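Local coordinates for aldo-keto reductase AKR2E4 (Bombyx mori, PDB 3WCZ), which reduces 3-dehydroecdysone with NADPH as its cosubstrate and may thereby take part in the regulation of moulting in the silkworm, at residues Asp135-Gln144 with Arg167-Pro176. Residues are numbered along the deposited sequence; the frame is centred on the assembly and turned at random.
With EDO (1,2-ethanediol), chain C.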
ATOM      1  N   ASP A 135       7.162 -17.212  14.255  1.00 10.83           N
ATOM      2  CA  ASP A 135       6.174 -16.284  14.791  1.00 10.36           C
ATOM      3  C   ASP A 135       6.478 -14.881  14.277  1.00  9.87           C
ATOM      4  O   ASP A 135       7.612 -14.414  14.309  1.00 10.86           O
ATOM      5  CB  ASP A 135       6.281 -16.329  16.310  1.00 11.44           C
ATOM      6  CG  ASP A 135       5.137 -15.670  17.032  1.00 13.70           C
ATOM      7  OD1 ASP A 135       4.348 -14.894  16.439  1.00 12.48           O
ATOM      8  OD2 ASP A 135       5.016 -15.930  18.254  1.00 16.11           O
ATOM      9  N   TYR A 136       5.438 -14.205  13.782  1.00 10.44           N
ATOM     10  CA  TYR A 136       5.606 -12.827  13.306  1.00  9.65           C
ATOM     11  C   TYR A 136       6.001 -11.904  14.459  1.00 10.99           C
ATOM     12  O   TYR A 136       6.512 -10.819  14.225  1.00 10.18           O
ATOM     13  CB  TYR A 136       4.335 -12.310  12.577  1.00 10.66           C
ATOM     14  CG  TYR A 136       3.088 -12.421  13.409  1.00  9.16           C
ATOM     15  CD1 TYR A 136       2.835 -11.515  14.429  1.00 10.50           C
ATOM     16  CD2 TYR A 136       2.169 -13.434  13.204  1.00 10.24           C
ATOM     17  CE1 TYR A 136       1.727 -11.632  15.221  1.00  9.63           C
ATOM     18  CE2 TYR A 136       1.055 -13.574  14.007  1.00 10.30           C
ATOM     19  CZ  TYR A 136       0.827 -12.662  15.015  1.00 10.56           C
ATOM     20  OH  TYR A 136      -0.261 -12.812  15.821  1.00 13.10           O
ATOM     21  N   LEU A 137       5.816 -12.339  15.710  1.00 10.80           N
ATOM     22  CA  LEU A 137       6.327 -11.534  16.829  1.00 11.34           C
ATOM     23  C   LEU A 137       7.846 -11.473  16.810  1.00 12.52           C
ATOM     24  O   LEU A 137       8.448 -10.471  17.203  1.00 11.73           O
ATOM     25  CB  LEU A 137       5.860 -12.065  18.183  1.00 14.05           C
ATOM     26  CG  LEU A 137       4.384 -12.014  18.492  1.00 16.33           C
ATOM     27  CD1 LEU A 137       4.200 -12.593  19.869  1.00 19.54           C
ATOM     28  CD2 LEU A 137       3.846 -10.593  18.422  1.00 16.13           C
ATOM     29  N   GLU A 138       8.481 -12.551  16.385  1.00 10.83           N
ATOM     30  CA  GLU A 138       9.922 -12.544  16.233  1.00 11.28           C
ATOM     31  C   GLU A 138      10.362 -11.599  15.113  1.00 10.76           C
ATOM     32  O   GLU A 138      11.309 -10.825  15.247  1.00 11.72           O
ATOM     33  CB  GLU A 138      10.447 -13.947  15.975  1.00 12.79           C
ATOM     34  CG  GLU A 138      11.904 -13.902  15.685  1.00 15.18           C
ATOM     35  CD  GLU A 138      12.554 -15.253  15.545  1.00 15.43           C
ATOM     36  OE1 GLU A 138      12.157 -16.162  16.315  1.00 20.96           O
ATOM     37  OE2 GLU A 138      13.472 -15.395  14.701  1.00 16.07           O
ATOM     38  N   THR A 139       9.651 -11.664  13.993  1.00 10.00           N
ATOM     39  CA  THR A 139       9.959 -10.807  12.868  1.00  9.33           C
ATOM     40  C   THR A 139       9.840  -9.346  13.322  1.00  8.75           C
ATOM     41  O   THR A 139      10.642  -8.483  12.957  1.00  9.01           O
ATOM     42  CB  THR A 139       8.967 -11.101  11.733  1.00  9.66           C
ATOM     43  OG1 THR A 139       8.887 -12.518  11.530  1.00  8.83           O
ATOM     44  CG2 THR A 139       9.361 -10.412  10.439  1.00  9.90           C
ATOM     45  N   TRP A 140       8.810  -9.077  14.126  1.00 10.58           N
ATOM     46  CA  TRP A 140       8.551  -7.720  14.600  1.00 10.69           C
ATOM     47  C   TRP A 140       9.699  -7.237  15.476  1.00 12.33           C
ATOM     48  O   TRP A 140      10.020  -6.033  15.462  1.00 11.79           O
ATOM     49  CB  TRP A 140       7.207  -7.651  15.331  1.00 11.51           C
ATOM     50  CG  TRP A 140       6.780  -6.255  15.647  1.00 11.07           C
ATOM     51  CD1 TRP A 140       6.703  -5.686  16.880  1.00 13.36           C
ATOM     52  CD2 TRP A 140       6.415  -5.244  14.714  1.00 10.11           C
ATOM     53  NE1 TRP A 140       6.303  -4.377  16.769  1.00 13.03           N
ATOM     54  CE2 TRP A 140       6.096  -4.090  15.445  1.00 10.77           C
ATOM     55  CE3 TRP A 140       6.327  -5.202  13.314  1.00 11.17           C
ATOM     56  CZ2 TRP A 140       5.698  -2.904  14.831  1.00  9.66           C
ATOM     57  CZ3 TRP A 140       5.944  -4.031  12.719  1.00  9.68           C
ATOM     58  CH2 TRP A 140       5.634  -2.906  13.465  1.00  8.80           C
ATOM     59  N   GLN A 141      10.339  -8.121  16.229  1.00 12.41           N
ATOM     60  CA  GLN A 141      11.491  -7.679  16.956  0.54 11.48           C
ATOM     61  C   GLN A 141      12.626  -7.233  16.032  1.00 10.37           C
ATOM     62  O   GLN A 141      13.294  -6.238  16.305  1.00 10.78           O
ATOM     63  CB  GLN A 141      11.956  -8.753  17.880  0.54 14.69           C
ATOM     64  CG  GLN A 141      13.052  -8.237  18.652  0.54 18.27           C
ATOM     65  CD  GLN A 141      13.466  -9.186  19.659  0.54 11.31           C
ATOM     66  OE1 GLN A 141      12.755 -10.153  19.958  0.54 11.90           O
ATOM     67  NE2 GLN A 141      14.627  -8.933  20.223  0.54 11.47           N
ATOM     68  N   GLY A 142      12.798  -7.907  14.895  1.00  9.01           N
ATOM     69  CA  GLY A 142      13.747  -7.457  13.896  1.00  8.62           C
ATOM     70  C   GLY A 142      13.341  -6.091  13.340  1.00  8.56           C
ATOM     71  O   GLY A 142      14.198  -5.275  13.035  1.00  8.72           O
ATOM     72  N   MET A 143      12.034  -5.874  13.155  1.00  8.09           N
ATOM     73  CA  MET A 143      11.523  -4.584  12.704  1.00  8.14           C
ATOM     74  C   MET A 143      11.849  -3.494  13.726  1.00  8.58           C
ATOM     75  O   MET A 143      12.269  -2.395  13.338  1.00  9.04           O
ATOM     76  CB  MET A 143      10.012  -4.626  12.444  1.00  8.94           C
ATOM     77  CG  MET A 143       9.598  -5.636  11.372  1.00  8.42           C
ATOM     78  SD  MET A 143      10.158  -5.290   9.677  1.00  8.39           S
ATOM     79  CE  MET A 143       8.987  -3.997   9.247  1.00  8.32           C
ATOM     80  N   GLN A 144      11.647  -3.790  15.015  1.00  8.59           N
ATOM     81  CA  GLN A 144      11.967  -2.850  16.091  1.00  8.60           C
ATOM     82  C   GLN A 144      13.445  -2.517  16.060  1.00  9.36           C
ATOM     83  O   GLN A 144      13.821  -1.367  16.228  1.00 10.15           O
ATOM     84  CB  GLN A 144      11.517  -3.417  17.452  1.00 10.00           C
ATOM     85  CG  GLN A 144      10.006  -3.443  17.595  1.00 10.10           C
ATOM     86  CD  GLN A 144       9.477  -4.145  18.811  1.00 13.79           C
ATOM     87  OE1 GLN A 144       8.375  -3.791  19.300  1.00 14.38           O
ATOM     88  NE2 GLN A 144      10.240  -5.082  19.359  1.00 11.39           N
ATOM     89  N   ARG A 167      -2.838  -9.392  18.771  1.00  9.80           N
ATOM     90  CA  ARG A 167      -1.746 -10.123  19.390  1.00 12.38           C
ATOM     91  C   ARG A 167      -0.461  -9.346  19.268  1.00 11.70           C
ATOM     92  O   ARG A 167       0.352  -9.293  20.200  1.00 12.56           O
ATOM     93  CB  ARG A 167      -1.608 -11.495  18.741  1.00 10.83           C
ATOM     94  CG  ARG A 167      -0.516 -12.363  19.337  1.00 12.55           C
ATOM     95  CD  ARG A 167      -0.710 -13.835  18.972  1.00 13.39           C
ATOM     96  NE  ARG A 167       0.363 -14.669  19.510  1.00 14.32           N
ATOM     97  CZ  ARG A 167       1.530 -14.859  18.915  1.00 14.93           C
ATOM     98  NH1 ARG A 167       1.827 -14.300  17.747  1.00 14.32           N
ATOM     99  NH2 ARG A 167       2.454 -15.620  19.503  1.00 17.17           N
ATOM    100  N   LEU A 168      -0.234  -8.754  18.107  1.00 11.23           N
ATOM    101  CA  LEU A 168       0.959  -7.973  17.886  1.00 11.55           C
ATOM    102  C   LEU A 168       0.999  -6.787  18.830  1.00 12.26           C
ATOM    103  O   LEU A 168       2.033  -6.570  19.483  1.00 13.88           O
ATOM    104  CB  LEU A 168       1.046  -7.555  16.402  1.00 12.93           C
ATOM    105  CG  LEU A 168       2.270  -6.733  16.018  1.00 14.86           C
ATOM    106  CD1 LEU A 168       3.532  -7.518  16.344  1.00 17.55           C
ATOM    107  CD2 LEU A 168       2.246  -6.364  14.539  1.00 16.59           C
ATOM    108  N   VAL A 169      -0.117  -6.065  18.985  1.00 11.78           N
ATOM    109  CA  VAL A 169      -0.203  -4.923  19.878  1.00 12.09           C
ATOM    110  C   VAL A 169       0.038  -5.327  21.344  1.00 15.16           C
ATOM    111  O   VAL A 169       0.745  -4.629  22.073  1.00 17.90           O
ATOM    112  CB  VAL A 169      -1.559  -4.191  19.735  1.00 13.07           C
ATOM    113  CG1 VAL A 169      -1.717  -3.167  20.829  1.00 15.10           C
ATOM    114  CG2 VAL A 169      -1.655  -3.545  18.352  1.00 16.88           C
ATOM    115  N   SER A 170      -0.541  -6.437  21.762  1.00 12.96           N
ATOM    116  CA  SER A 170      -0.425  -6.867  23.150  1.00 13.54           C
ATOM    117  C   SER A 170       0.955  -7.404  23.514  1.00 15.49           C
ATOM    118  O   SER A 170       1.280  -7.480  24.704  1.00 16.80           O
ATOM    119  CB  SER A 170      -1.457  -7.943  23.450  1.00 16.52           C
ATOM    120  OG  SER A 170      -2.753  -7.377  23.415  1.00 21.42           O
ATOM    121  N   ASN A 171       1.763  -7.755  22.527  1.00 10.75           N
ATOM    122  CA  ASN A 171       2.994  -8.468  22.780  1.00 10.23           C
ATOM    123  C   ASN A 171       4.212  -7.812  22.221  1.00 14.56           C
ATOM    124  O   ASN A 171       5.257  -8.454  22.142  1.00 16.84           O
ATOM    125  CB  ASN A 171       2.901  -9.907  22.283  1.00 12.38           C
ATOM    126  CG  ASN A 171       1.917 -10.718  23.080  1.00 13.42           C
ATOM    127  OD1 ASN A 171       2.248 -11.186  24.188  1.00 19.39           O
ATOM    128  ND2 ASN A 171       0.725 -10.922  22.550  1.00 15.57           N
ATOM    129  N   SER A 172       4.133  -6.518  21.942  1.00  9.25           N
ATOM    130  CA  SER A 172       5.286  -5.749  21.466  1.00 10.06           C
ATOM    131  C   SER A 172       5.322  -4.398  22.164  1.00  8.18           C
ATOM    132  O   SER A 172       4.303  -3.959  22.691  1.00 10.04           O
ATOM    133  CB  SER A 172       5.283  -5.571  19.945  1.00 14.01           C
ATOM    134  OG  SER A 172       4.194  -4.804  19.510  1.00 15.89           O
ATOM    135  N   TYR A 173       6.461  -3.725  22.119  1.00  8.64           N
ATOM    136  CA  TYR A 173       6.570  -2.439  22.808  0.52  9.79           C
ATOM    137  C   TYR A 173       6.223  -1.291  21.908  1.00 12.69           C
ATOM    138  O   TYR A 173       5.856  -0.219  22.381  1.00 12.38           O
ATOM    139  CB  TYR A 173       7.956  -2.189  23.386  0.52  9.94           C
ATOM    140  CG  TYR A 173       8.964  -1.643  22.403  0.52 10.14           C
ATOM    141  CD1 TYR A 173       8.931  -0.313  21.976  0.52 12.83           C
ATOM    142  CD2 TYR A 173       9.951  -2.471  21.896  0.52 10.34           C
ATOM    143  CE1 TYR A 173       9.866   0.170  21.069  0.52 12.55           C
ATOM    144  CE2 TYR A 173      10.886  -2.001  20.998  0.52 13.67           C
ATOM    145  CZ  TYR A 173      10.844  -0.682  20.590  0.52 12.04           C
ATOM    146  OH  TYR A 173      11.796  -0.256  19.694  0.52 15.91           O
ATOM    147  N   ILE A 174       6.300  -1.506  20.610  1.00 14.63           N
ATOM    148  CA  ILE A 174       5.775  -0.505  19.705  1.00 15.90           C
ATOM    149  C   ILE A 174       4.806  -1.104  18.708  1.00 14.12           C
ATOM    150  O   ILE A 174       5.160  -2.061  18.025  1.00 13.07           O
ATOM    151  CB  ILE A 174       6.896   0.144  19.012  1.00 13.71           C
ATOM    152  CG1 ILE A 174       6.366   1.145  17.990  1.00 19.96           C
ATOM    153  CG2 ILE A 174       7.719  -0.809  18.323  1.00 15.09           C
ATOM    154  CD1 ILE A 174       7.421   2.123  17.549  1.00 27.34           C
ATOM    155  N   ARG A 175       3.595  -0.571  18.614  1.00 15.14           N
ATOM    156  CA  ARG A 175       2.633  -1.126  17.672  1.00 15.86           C
ATOM    157  C   ARG A 175       2.914  -0.553  16.279  1.00 10.35           C
ATOM    158  O   ARG A 175       3.623   0.447  16.113  1.00 10.93           O
ATOM    159  CB  ARG A 175       1.177  -0.911  18.102  1.00 18.80           C
ATOM    160  CG  ARG A 175       0.688   0.461  17.894  1.00 14.37           C
ATOM    161  CD  ARG A 175      -0.659   0.717  18.569  1.00 13.84           C
ATOM    162  NE  ARG A 175      -0.576   0.493  20.021  1.00 10.59           N
ATOM    163  CZ  ARG A 175      -1.604   0.529  20.858  1.00 11.54           C
ATOM    164  NH1 ARG A 175      -2.834   0.769  20.433  1.00 13.63           N
ATOM    165  NH2 ARG A 175      -1.387   0.304  22.141  1.00 11.57           N
ATOM    166  N   PRO A 176       2.446  -1.270  15.268  1.00 11.45           N
ATOM    167  CA  PRO A 176       2.654  -0.807  13.910  1.00  7.98           C
ATOM    168  C   PRO A 176       2.031   0.564  13.701  1.00  8.38           C
ATOM    169  O   PRO A 176       0.984   0.870  14.299  1.00 10.59           O
ATOM    170  CB  PRO A 176       1.967  -1.887  13.067  1.00 11.20           C
ATOM    171  CG  PRO A 176       1.133  -2.638  13.976  1.00 16.14           C
ATOM    172  CD  PRO A 176       1.702  -2.533  15.319  1.00 13.09           C
TER
HETATM  173  C1  EDO C 402       2.526   0.467  22.241  1.00 16.39           C
HETATM  174  O1  EDO C 402       1.553  -0.406  21.637  1.00 14.50           O
HETATM  175  C2  EDO C 402       2.498   1.832  21.545  1.00 21.73           C
HETATM  176  O2  EDO C 402       3.125   1.706  20.251  1.00 18.65           O
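The first turn of helix 136-148 comes nearest to the end of helix 162-170 at L137 and L168, whose CA atoms lie 6.5 Å apart, and Q144 later faces I174 in the loop that follows. At the N-terminal end of helix 136-148, R167 grips D135 end-on, NH1 to OD1 and NH2 to OD2, each 2.9 Å, with carboxylate and guanidinium nearly coplanar (19°). The arginine reaches this far because its chain is extended from CG to NE. OD1 also accepts from L137 N, so the N-cap residue ties the helix to its neighbour. L137 CD1 lies over one guanidinium face, while Y136 OH takes a weak bond from NH1 at the edge. These are successive helices on the outside of the TIM barrel, joined through strand 152-158, whose I155 and V157 pack against W140. L168 CD1 sits over the five-membered ring of that indole in a CH-pi contact, and M143 CB covers the opposite face. In the ring plane, W140 NE1 donates to I174 O (2.9 Å), securing the loop that leads to strand 178-182. Q144 OE1 accepts weakly from Y173 N and I174 N; in one of two modelled conformers, Y173 OH is hydrogen-bonded to Q148 NE2.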